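Local coordinates for protein soluble lytic murein transglycosylase (Escherichia coli, PDB 1QSA) that cleaves the glycosidic bonds between N-acetylmuramic acid and N-acetylglucosamine in peptidoglycan, leaving a 1,6-anhydro bond in the muramic acid product, at residues A475-A480 with V588-A593. Numbering follows the deposited sequence.
Sequences ARQESA and VKNVLA. With SO4 (sulfate ion), chain H.
Q477 carries this contact from the helix 468-479 side, reaching V591 with its aliphatic part and N590 with its amide. The tight part is the apolar one: CG2 of V591 lies 3.8 Å from CB of Q477 and 3.9 Å from its CG, the two side chains crossing at about a right angle. V591 is buried, with S549 of helix 545-554 also against it. With CG anti to the backbone N (chi1 162°) and the chain bent at chi2, the Q477 amide turns off this methyl toward N590. There, ND2 of N590 donates to OE1 of Q477 at 3.0 Å; the bond is bent, 145° at the hydrogen, and its donor is tilted from the carbonyl plane. Both helices belong to the lysozyme-like catalytic domain, and Q477 precedes E478, the predicted active-site residue, whose OE2 is hydrogen-bonded to Y587 of helix 582-601. An alanine in place of Q477 is likely to leave ND2 of N590 without this acceptor and the V591 methyl with less to pack on. The polar side is looser: Q477 and N590 are both partly exposed, and a sulfate lies about 5 Å from the N590 side chain. From R476, NH1 and NH2 both donate to O3 of another bound sulfate ion, probably from the crystallisation liquor, each at 2.9 Å, so one oxygen is gripped at the guanidinium edge. R448 is hydrogen-bonded to the same ion through NH2, and the backbone O of R448 accepts from NE of R476.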
# COMPACT_ATOMS: atom_id res chain seq x y z
N ALA A 475 15.42 0.09 6.00
CA ALA A 475 14.82 1.42 6.14
C ALA A 475 14.28 1.95 4.81
O ALA A 475 13.19 2.52 4.75
CB ALA A 475 15.85 2.39 6.72
N ARG A 476 15.04 1.74 3.73
CA ARG A 476 14.63 2.19 2.40
C ARG A 476 13.30 1.54 2.01
O ARG A 476 12.39 2.20 1.52
CB ARG A 476 15.73 1.86 1.38
CG ARG A 476 15.31 1.99 -0.09
CD ARG A 476 14.94 3.42 -0.46
NE ARG A 476 14.63 3.54 -1.89
CZ ARG A 476 13.48 3.17 -2.44
NH1 ARG A 476 12.49 2.69 -1.69
NH2 ARG A 476 13.30 3.34 -3.75
N GLN A 477 13.18 0.24 2.28
CA GLN A 477 11.96 -0.49 1.97
C GLN A 477 10.80 -0.01 2.83
O GLN A 477 9.69 0.20 2.33
CB GLN A 477 12.17 -2.00 2.17
CG GLN A 477 10.87 -2.81 2.29
CD GLN A 477 10.03 -2.80 1.03
OE1 GLN A 477 10.56 -2.72 -0.08
NE2 GLN A 477 8.72 -2.87 1.19
N GLU A 478 11.08 0.18 4.12
CA GLU A 478 10.03 0.57 5.07
C GLU A 478 9.44 1.97 4.90
O GLU A 478 8.21 2.14 4.83
CB GLU A 478 10.54 0.43 6.52
CG GLU A 478 10.82 -1.02 6.97
CD GLU A 478 9.56 -1.86 7.11
OE1 GLU A 478 8.45 -1.35 6.85
OE2 GLU A 478 9.68 -3.05 7.51
N SER A 479 10.31 2.97 4.77
CA SER A 479 9.86 4.36 4.73
C SER A 479 10.18 5.19 3.50
O SER A 479 9.75 6.35 3.42
CB SER A 479 10.49 5.09 5.91
OG SER A 479 11.90 5.14 5.72
N ALA A 480 10.97 4.63 2.58
CA ALA A 480 11.41 5.38 1.40
C ALA A 480 12.11 6.67 1.88
O ALA A 480 12.06 7.73 1.24
CB ALA A 480 10.25 5.67 0.43
N VAL A 588 10.97 -9.40 1.10
CA VAL A 588 12.27 -10.06 1.13
C VAL A 588 13.03 -9.84 -0.18
O VAL A 588 14.21 -9.51 -0.16
CB VAL A 588 12.11 -11.57 1.45
CG1 VAL A 588 13.45 -12.28 1.36
CG2 VAL A 588 11.55 -11.71 2.87
N LYS A 589 12.33 -9.98 -1.30
CA LYS A 589 12.94 -9.77 -2.61
C LYS A 589 13.47 -8.34 -2.72
O LYS A 589 14.61 -8.12 -3.13
CB LYS A 589 11.92 -10.03 -3.72
CG LYS A 589 11.57 -11.51 -3.87
CD LYS A 589 10.54 -11.71 -4.96
CE LYS A 589 10.22 -13.18 -5.15
NZ LYS A 589 9.12 -13.34 -6.17
N ASN A 590 12.65 -7.37 -2.33
CA ASN A 590 13.07 -5.97 -2.38
C ASN A 590 14.29 -5.72 -1.48
O ASN A 590 15.27 -5.13 -1.91
CB ASN A 590 11.94 -5.04 -1.92
CG ASN A 590 10.87 -4.85 -2.98
OD1 ASN A 590 11.04 -5.24 -4.14
ND2 ASN A 590 9.78 -4.20 -2.59
N VAL A 591 14.21 -6.16 -0.24
CA VAL A 591 15.31 -5.89 0.70
C VAL A 591 16.65 -6.47 0.23
O VAL A 591 17.68 -5.81 0.33
CB VAL A 591 14.93 -6.32 2.13
CG1 VAL A 591 16.15 -6.21 3.06
CG2 VAL A 591 13.78 -5.44 2.66
N LEU A 592 16.62 -7.69 -0.32
CA LEU A 592 17.84 -8.31 -0.82
C LEU A 592 18.38 -7.54 -2.03
O LEU A 592 19.59 -7.29 -2.10
CB LEU A 592 17.60 -9.78 -1.18
CG LEU A 592 17.24 -10.67 0.03
CD1 LEU A 592 16.90 -12.07 -0.48
CD2 LEU A 592 18.35 -10.72 1.05
N ALA A 593 17.50 -7.10 -2.94
CA ALA A 593 17.94 -6.31 -4.09
C ALA A 593 18.50 -4.97 -3.61
O ALA A 593 19.58 -4.54 -4.06
CB ALA A 593 16.78 -6.09 -5.06
S SO4 H . 10.42 1.88 -5.17
O1 SO4 H . 11.45 0.83 -5.27
O2 SO4 H . 9.08 1.27 -5.27
O3 SO4 H . 10.55 2.57 -3.88
O4 SO4 H . 10.61 2.84 -6.27